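Local coordinates for protein cellulose 1,4-beta-cellobiosidase (Thermobifida fusca, PDB 4JJJ) that probably hydrolyses cellulose to cellobiose as a family 48 cellobiohydrolase, of which this chain is the catalytic domain, at residues 500-514 with 625-637. The protein carries 1 engineered substitution. Sequence-based numbering, arbitrary orientation.
Sequences GVTAALAKTLMYYAK and EIATAFAAHDELF. With ZN (zinc ion), chain S.
Lys507 crosses to helix 625-637 with its CG against the CA of Ala629 and turns about its CG-CD bond (chi3 -75°), which carries its ammonium to Glu625 and Thr628. NZ makes a salt bridge to Glu625 OE1 at 2.8 Å, on the lone pair away from OE2, and donates equally closely to Thr628 OG1 at 2.8 Å; Glu423 of helix 416-432 gives the buried ammonium a second carboxylate. The threonine hydroxyl suits this place because it accepts from the lysine while donating to Glu625 O, which also takes the N-H of Ala629. Glu625 OE2 is satisfied by Tyr55 and Trp420. An alanine in place of Lys507 would probably leave Glu625 and Glu423 without their shared cation and Thr628 OG1 without its donor.

Small residues let the helices come close here: Ala503 CB lies 4.0 Å from Ala629 CB. Farther along, flexible Met510 fits among Ala632, His633, Leu636 and Phe637, its SD at the Phe637 ring edge in a Met-aromatic contact. Leu636 CD1 sits over one face of Tyr511, 4.1 Å from the ring centroid, while the phenol OH reaches Glu635 OE2 through a water; Tyr62 satisfies Glu635 OE1, and Trp239 NE1 also donates to OE2. Lys514, exposed and long enough to reach across, donates to Leu636 O at 2.8 Å, almost straight in line with the carbonyl (175°). His633 NE2 binds a zinc ion with Glu526, and ND1 donates to Asp634 OD1.

The helices run nearly parallel, 24° apart with axes 8.3 Å from each other, as adjacent helices within one layer of the (alpha/alpha)6 barrel of family 48 glycoside hydrolases do.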
ATOM      1  N   GLY A 500      -4.175  -0.981  15.130  1.00  5.67           N
ATOM      2  CA  GLY A 500      -3.222  -1.441  14.111  1.00  4.85           C
ATOM      3  C   GLY A 500      -1.889  -0.726  14.319  1.00  4.81           C
ATOM      4  O   GLY A 500      -0.789  -1.329  14.339  1.00  4.94           O
ATOM      5  N   VAL A 501      -1.969   0.589  14.449  1.00  5.44           N
ATOM      6  CA  VAL A 501      -0.794   1.421  14.656  1.00  5.64           C
ATOM      7  C   VAL A 501      -0.139   1.010  15.987  1.00  5.25           C
ATOM      8  O   VAL A 501       1.053   0.915  16.089  1.00  5.80           O
ATOM      9  CB  VAL A 501      -1.192   2.921  14.692  1.00  5.85           C
ATOM     10  CG1 VAL A 501      -0.013   3.759  15.217  1.00  6.58           C
ATOM     11  CG2 VAL A 501      -1.651   3.340  13.340  1.00  6.58           C
ATOM     12  N   THR A 502      -0.957   0.792  16.984  1.00  5.30           N
ATOM     13  CA  THR A 502      -0.498   0.367  18.299  1.00  5.60           C
ATOM     14  C   THR A 502       0.331  -0.904  18.192  1.00  5.15           C
ATOM     15  O   THR A 502       1.401  -1.002  18.752  1.00  5.38           O
ATOM     16  CB  THR A 502      -1.650   0.266  19.309  1.00  5.55           C
ATOM     17  OG1 THR A 502      -2.261   1.571  19.433  1.00  6.38           O
ATOM     18  CG2 THR A 502      -1.162  -0.220  20.677  1.00  6.17           C
ATOM     19  N   ALA A 503      -0.195  -1.903  17.519  1.00  5.52           N
ATOM     20  CA  ALA A 503       0.501  -3.192  17.413  1.00  5.27           C
ATOM     21  C   ALA A 503       1.824  -3.058  16.669  1.00  5.54           C
ATOM     22  O   ALA A 503       2.810  -3.648  17.080  1.00  5.56           O
ATOM     23  CB  ALA A 503      -0.446  -4.167  16.794  1.00  5.88           C
ATOM     24  N   ALA A 504       1.854  -2.248  15.596  1.00  5.49           N
ATOM     25  CA  ALA A 504       3.080  -2.061  14.865  1.00  5.83           C
ATOM     26  C   ALA A 504       4.086  -1.299  15.724  1.00  5.89           C
ATOM     27  O   ALA A 504       5.303  -1.564  15.663  1.00  5.38           O
ATOM     28  CB  ALA A 504       2.780  -1.307  13.558  1.00  6.53           C
ATOM     29  N   LEU A 505       3.645  -0.337  16.521  1.00  5.28           N
ATOM     30  CA  LEU A 505       4.532   0.392  17.411  1.00  5.22           C
ATOM     31  C   LEU A 505       5.109  -0.582  18.466  1.00  5.53           C
ATOM     32  O   LEU A 505       6.313  -0.599  18.702  1.00  6.48           O
ATOM     33  CB  LEU A 505       3.781   1.554  18.053  1.00  5.80           C
ATOM     34  CG  LEU A 505       4.583   2.360  19.079  1.00  5.97           C
ATOM     35  CD1 LEU A 505       5.861   2.889  18.453  1.00  6.35           C
ATOM     36  CD2 LEU A 505       3.678   3.442  19.650  1.00  6.85           C
ATOM     37  N   ALA A 506       4.270  -1.409  19.046  1.00  5.21           N
ATOM     38  CA  ALA A 506       4.699  -2.377  20.028  1.00  5.55           C
ATOM     39  C   ALA A 506       5.767  -3.288  19.399  1.00  5.41           C
ATOM     40  O   ALA A 506       6.812  -3.567  20.053  1.00  5.87           O
ATOM     41  CB  ALA A 506       3.588  -3.206  20.514  1.00  5.78           C
ATOM     42  N   LYS A 507       5.552  -3.779  18.159  1.00  5.03           N
ATOM     43  CA  LYS A 507       6.550  -4.640  17.536  1.00  5.35           C
ATOM     44  C   LYS A 507       7.859  -3.923  17.301  1.00  5.74           C
ATOM     45  O   LYS A 507       8.954  -4.482  17.505  1.00  5.70           O
ATOM     46  CB  LYS A 507       5.997  -5.252  16.303  1.00  5.05           C
ATOM     47  CG  LYS A 507       4.991  -6.380  16.544  1.00  5.39           C
ATOM     48  CD  LYS A 507       4.548  -7.029  15.288  1.00  6.00           C
ATOM     49  CE  LYS A 507       3.557  -6.180  14.480  1.00  6.43           C
ATOM     50  NZ  LYS A 507       3.541  -6.574  13.012  1.00  7.93           N
ATOM     51  N   THR A 508       7.759  -2.719  16.760  1.00  5.83           N
ATOM     52  CA  THR A 508       8.952  -1.971  16.482  1.00  5.95           C
ATOM     53  C   THR A 508       9.823  -1.884  17.724  1.00  6.50           C
ATOM     54  O   THR A 508      11.045  -2.120  17.669  1.00  6.83           O
ATOM     55  CB  THR A 508       8.586  -0.493  16.036  1.00  5.62           C
ATOM     56  OG1 THR A 508       7.867  -0.586  14.828  1.00  5.13           O
ATOM     57  CG2 THR A 508       9.780   0.320  15.698  1.00  6.51           C
ATOM     58  N   LEU A 509       9.193  -1.562  18.816  1.00  6.25           N
ATOM     59  CA  LEU A 509       9.875  -1.412  20.100  1.00  6.51           C
ATOM     60  C   LEU A 509      10.460  -2.750  20.629  1.00  6.60           C
ATOM     61  O   LEU A 509      11.569  -2.772  21.144  1.00  6.62           O
ATOM     62  CB  LEU A 509       8.920  -0.781  21.144  1.00  6.81           C
ATOM     63  CG  LEU A 509       8.535   0.698  20.813  1.00  7.12           C
ATOM     64  CD1 LEU A 509       7.483   1.215  21.750  1.00  8.39           C
ATOM     65  CD2 LEU A 509       9.736   1.592  20.839  1.00  8.32           C
ATOM     66  N   MET A 510       9.730  -3.818  20.450  1.00  6.88           N
ATOM     67  CA  MET A 510      10.185  -5.152  20.884  1.00  6.17           C
ATOM     68  C   MET A 510      11.408  -5.615  20.091  1.00  6.86           C
ATOM     69  O   MET A 510      12.373  -6.073  20.727  1.00  6.66           O
ATOM     70  CB  MET A 510       9.054  -6.159  20.754  1.00  7.13           C
ATOM     71  CG  MET A 510       8.058  -6.046  21.933  1.00  7.68           C
ATOM     72  SD  MET A 510       6.893  -7.419  21.964  1.00  9.58           S
ATOM     73  CE  MET A 510       6.049  -7.307  20.384  1.00  9.43           C
ATOM     74  N   TYR A 511      11.372  -5.533  18.763  1.00  6.23           N
ATOM     75  CA  TYR A 511      12.536  -5.963  17.943  1.00  6.51           C
ATOM     76  C   TYR A 511      13.726  -5.156  18.337  1.00  6.99           C
ATOM     77  O   TYR A 511      14.887  -5.668  18.448  1.00  7.73           O
ATOM     78  CB  TYR A 511      12.203  -5.881  16.442  1.00  6.11           C
ATOM     79  CG  TYR A 511      11.282  -6.957  15.964  1.00  5.96           C
ATOM     80  CD1 TYR A 511       9.979  -6.666  15.644  1.00  6.23           C
ATOM     81  CD2 TYR A 511      11.734  -8.253  15.753  1.00  6.30           C
ATOM     82  CE1 TYR A 511       9.159  -7.685  15.169  1.00  7.52           C
ATOM     83  CE2 TYR A 511      10.950  -9.282  15.307  1.00  6.76           C
ATOM     84  CZ  TYR A 511       9.630  -9.034  15.044  1.00  7.18           C
ATOM     85  OH  TYR A 511       8.763  -9.955  14.535  1.00  7.86           O
ATOM     86  N   TYR A 512      13.536  -3.828  18.469  1.00  7.52           N
ATOM     87  CA  TYR A 512      14.641  -2.966  18.867  1.00  6.86           C
ATOM     88  C   TYR A 512      15.188  -3.292  20.252  1.00  7.90           C
ATOM     89  O   TYR A 512      16.415  -3.348  20.461  1.00  8.10           O
ATOM     90  CB  TYR A 512      14.169  -1.530  18.866  1.00  7.10           C
ATOM     91  CG  TYR A 512      15.203  -0.533  19.386  1.00  7.00           C
ATOM     92  CD1 TYR A 512      16.351  -0.186  18.635  1.00  7.65           C
ATOM     93  CD2 TYR A 512      14.971   0.090  20.588  1.00  7.64           C
ATOM     94  CE1 TYR A 512      17.293   0.772  19.124  1.00  8.01           C
ATOM     95  CE2 TYR A 512      15.926   1.002  21.085  1.00  7.74           C
ATOM     96  CZ  TYR A 512      17.026   1.338  20.334  1.00  8.80           C
ATOM     97  OH  TYR A 512      17.857   2.289  20.798  1.00 10.27           O
ATOM     98  N   ALA A 513      14.280  -3.535  21.168  1.00  7.66           N
ATOM     99  CA  ALA A 513      14.701  -3.895  22.529  1.00  8.75           C
ATOM    100  C   ALA A 513      15.442  -5.187  22.583  1.00 10.32           C
ATOM    101  O   ALA A 513      16.396  -5.287  23.363  1.00  9.24           O
ATOM    102  CB  ALA A 513      13.480  -3.969  23.434  1.00  9.13           C
ATOM    103  N   LYS A 514      14.981  -6.160  21.828  1.00  9.78           N
ATOM    104  CA  LYS A 514      15.599  -7.494  21.843  1.00 10.71           C
ATOM    105  C   LYS A 514      17.086  -7.365  21.505  1.00 12.13           C
ATOM    106  O   LYS A 514      17.916  -7.961  22.232  1.00 11.70           O
ATOM    107  CB  LYS A 514      14.896  -8.443  20.937  1.00 12.05           C
ATOM    108  CG  LYS A 514      15.512  -9.856  20.905  1.00 13.27           C
ATOM    109  CD  LYS A 514      15.383 -10.523  22.228  1.00 14.93           C
ATOM    110  CE  LYS A 514      16.044 -11.894  22.179  1.00 20.76           C
ATOM    111  NZ  LYS A 514      15.735 -12.605  23.433  1.00 21.52           N
ATOM    112  N   GLU A 625      -2.244  -7.401  12.651  1.00  5.24           N
ATOM    113  CA  GLU A 625      -1.116  -6.683  13.237  1.00  5.53           C
ATOM    114  C   GLU A 625      -1.042  -7.012  14.707  1.00  5.39           C
ATOM    115  O   GLU A 625      -0.016  -7.380  15.274  1.00  5.05           O
ATOM    116  CB  GLU A 625      -1.253  -5.156  12.987  1.00  6.58           C
ATOM    117  CG  GLU A 625       0.034  -4.444  13.177  1.00  7.94           C
ATOM    118  CD  GLU A 625       0.788  -4.248  11.882  1.00  7.67           C
ATOM    119  OE1 GLU A 625       1.833  -4.849  11.694  1.00  9.04           O
ATOM    120  OE2 GLU A 625       0.337  -3.519  10.962  1.00  7.35           O
ATOM    121  N   ILE A 626      -2.216  -6.972  15.365  1.00  5.20           N
ATOM    122  CA  ILE A 626      -2.308  -7.321  16.774  1.00  5.12           C
ATOM    123  C   ILE A 626      -1.843  -8.792  17.046  1.00  5.81           C
ATOM    124  O   ILE A 626      -1.081  -9.044  17.988  1.00  6.38           O
ATOM    125  CB  ILE A 626      -3.733  -7.064  17.353  1.00  5.58           C
ATOM    126  CG1 ILE A 626      -4.100  -5.585  17.264  1.00  5.37           C
ATOM    127  CG2 ILE A 626      -3.806  -7.555  18.762  1.00  5.70           C
ATOM    128  CD1 ILE A 626      -5.626  -5.397  17.432  1.00  5.55           C
ATOM    129  N   ALA A 627      -2.457  -9.719  16.333  1.00  5.76           N
ATOM    130  CA  ALA A 627      -2.060 -11.126  16.464  1.00  5.51           C
ATOM    131  C   ALA A 627      -0.554 -11.257  16.346  1.00  5.50           C
ATOM    132  O   ALA A 627       0.043 -11.969  17.102  1.00  5.10           O
ATOM    133  CB  ALA A 627      -2.720 -11.980  15.419  1.00  5.67           C
ATOM    134  N   THR A 628       0.042 -10.635  15.335  1.00  5.40           N
ATOM    135  CA  THR A 628       1.513 -10.750  15.099  1.00  5.23           C
ATOM    136  C   THR A 628       2.277 -10.104  16.261  1.00  5.60           C
ATOM    137  O   THR A 628       3.380 -10.595  16.562  1.00  6.56           O
ATOM    138  CB  THR A 628       1.949 -10.205  13.764  1.00  5.36           C
ATOM    139  OG1 THR A 628       1.898  -8.735  13.720  1.00  5.69           O
ATOM    140  CG2 THR A 628       1.187 -10.876  12.662  1.00  6.44           C
ATOM    141  N   ALA A 629       1.765  -9.091  16.922  1.00  5.98           N
ATOM    142  CA  ALA A 629       2.452  -8.444  18.039  1.00  5.64           C
ATOM    143  C   ALA A 629       2.506  -9.417  19.230  1.00  6.88           C
ATOM    144  O   ALA A 629       3.501  -9.536  19.896  1.00  7.57           O
ATOM    145  CB  ALA A 629       1.774  -7.100  18.418  1.00  6.42           C
ATOM    146  N   PHE A 630       1.395 -10.075  19.475  1.00  6.82           N
ATOM    147  CA  PHE A 630       1.370 -11.105  20.527  1.00  6.74           C
ATOM    148  C   PHE A 630       2.314 -12.246  20.238  1.00  7.54           C
ATOM    149  O   PHE A 630       3.091 -12.660  21.136  1.00  6.98           O
ATOM    150  CB  PHE A 630      -0.036 -11.653  20.734  1.00  7.20           C
ATOM    151  CG  PHE A 630      -1.059 -10.623  21.176  1.00  7.07           C
ATOM    152  CD1 PHE A 630      -0.731  -9.466  21.947  1.00  7.57           C
ATOM    153  CD2 PHE A 630      -2.399 -10.892  20.947  1.00  7.20           C
ATOM    154  CE1 PHE A 630      -1.740  -8.580  22.379  1.00  7.73           C
ATOM    155  CE2 PHE A 630      -3.406  -9.996  21.351  1.00  7.65           C
ATOM    156  CZ  PHE A 630      -3.106  -8.902  22.111  1.00  7.59           C
ATOM    157  N   ALA A 631       2.233 -12.731  19.008  1.00  7.02           N
ATOM    158  CA  ALA A 631       3.176 -13.801  18.597  1.00  7.33           C
ATOM    159  C   ALA A 631       4.627 -13.374  18.664  1.00  8.11           C
ATOM    160  O   ALA A 631       5.483 -14.167  19.057  1.00  8.37           O
ATOM    161  CB  ALA A 631       2.830 -14.351  17.280  1.00  7.39           C
ATOM    162  N   ALA A 632       4.961 -12.136  18.233  1.00  7.60           N
ATOM    163  CA  ALA A 632       6.319 -11.637  18.281  1.00  8.64           C
ATOM    164  C   ALA A 632       6.814 -11.611  19.702  1.00  8.29           C
ATOM    165  O   ALA A 632       8.012 -11.810  19.967  1.00  8.10           O
ATOM    166  CB  ALA A 632       6.460 -10.287  17.634  1.00  9.24           C
ATOM    167  N   HIS A 633       5.955 -11.242  20.629  1.00  8.81           N
ATOM    168  CA  HIS A 633       6.390 -11.152  22.024  1.00  9.85           C
ATOM    169  C   HIS A 633       6.992 -12.504  22.447  1.00 11.77           C
ATOM    170  O   HIS A 633       8.055 -12.544  23.021  1.00 10.43           O
ATOM    171  CB  HIS A 633       5.275 -10.725  22.996  1.00 10.27           C
ATOM    172  CG  HIS A 633       5.716 -10.789  24.449  1.00  9.79           C
ATOM    173  ND1 HIS A 633       5.881 -11.982  25.120  1.00 13.63           N
ATOM    174  CD2 HIS A 633       6.051  -9.820  25.318  1.00 12.13           C
ATOM    175  CE1 HIS A 633       6.311 -11.731  26.337  1.00 12.60           C
ATOM    176  NE2 HIS A 633       6.416 -10.432  26.471  1.00 13.13           N
ATOM    177  N   ASP A 634       6.296 -13.602  22.190  1.00 13.96           N
ATOM    178  CA  ASP A 634       6.849 -14.875  22.658  1.00 15.30           C
ATOM    179  C   ASP A 634       8.030 -15.372  21.830  1.00 13.65           C
ATOM    180  O   ASP A 634       8.942 -15.970  22.338  1.00 14.06           O
ATOM    181  CB  ASP A 634       5.774 -15.909  22.830  1.00 17.84           C
ATOM    182  CG  ASP A 634       5.081 -15.780  24.245  1.00 21.50           C
ATOM    183  OD1 ASP A 634       5.225 -14.701  24.948  1.00 20.50           O
ATOM    184  OD2 ASP A 634       4.459 -16.804  24.629  1.00 23.46           O
ATOM    185  N   GLU A 635       8.050 -15.053  20.520  1.00 11.85           N
ATOM    186  CA  GLU A 635       9.185 -15.307  19.644  1.00 10.92           C
ATOM    187  C   GLU A 635      10.443 -14.669  20.206  1.00 11.51           C
ATOM    188  O   GLU A 635      11.550 -15.320  20.224  1.00 12.45           O
ATOM    189  CB  GLU A 635       8.879 -14.694  18.275  1.00 10.82           C
ATOM    190  CG  GLU A 635      10.040 -14.771  17.265  1.00 10.83           C
ATOM    191  CD  GLU A 635       9.647 -14.176  15.891  1.00 11.34           C
ATOM    192  OE1 GLU A 635       8.553 -13.532  15.813  1.00 12.08           O
ATOM    193  OE2 GLU A 635      10.528 -14.182  14.993  1.00 14.46           O
ATOM    194  N   LEU A 636      10.331 -13.445  20.680  1.00 10.17           N
ATOM    195  CA  LEU A 636      11.479 -12.634  21.101  1.00 10.92           C
ATOM    196  C   LEU A 636      11.823 -12.847  22.567  1.00 12.94           C
ATOM    197  O   LEU A 636      13.009 -12.808  22.893  1.00 13.92           O
ATOM    198  CB  LEU A 636      11.201 -11.138  20.908  1.00  9.29           C
ATOM    199  CG  LEU A 636      11.019 -10.779  19.437  1.00  9.37           C
ATOM    200  CD1 LEU A 636      10.552  -9.381  19.291  1.00  8.91           C
ATOM    201  CD2 LEU A 636      12.345 -10.855  18.726  1.00 10.44           C
ATOM    202  N   PHE A 637      10.779 -13.078  23.403  1.00 13.50           N
ATOM    203  CA  PHE A 637      10.989 -13.033  24.852  1.00 16.97           C
ATOM    204  C   PHE A 637      10.562 -14.294  25.553  1.00 23.81           C
ATOM    205  O   PHE A 637      10.893 -14.441  26.729  1.00 28.22           O
ATOM    206  CB  PHE A 637      10.362 -11.782  25.452  1.00 17.27           C
ATOM    207  CG  PHE A 637      10.922 -10.506  24.869  1.00 15.19           C
ATOM    208  CD1 PHE A 637      12.222 -10.131  25.080  1.00 16.17           C
ATOM    209  CD2 PHE A 637      10.148  -9.703  24.065  1.00 16.02           C
ATOM    210  CE1 PHE A 637      12.713  -8.932  24.546  1.00 15.72           C
ATOM    211  CE2 PHE A 637      10.639  -8.551  23.526  1.00 13.88           C
ATOM    212  CZ  PHE A 637      11.885  -8.175  23.732  1.00 13.21           C
TER
HETATM  213 ZN    ZN S 718       6.750  -9.598  28.266  1.00 16.65          ZN
HETATM  214  O   HOH W   1       9.874 -12.097  13.572  1.00 10.31           O
HETATM  215  O   HOH W   2       5.202 -10.051  29.533  1.00 28.97           O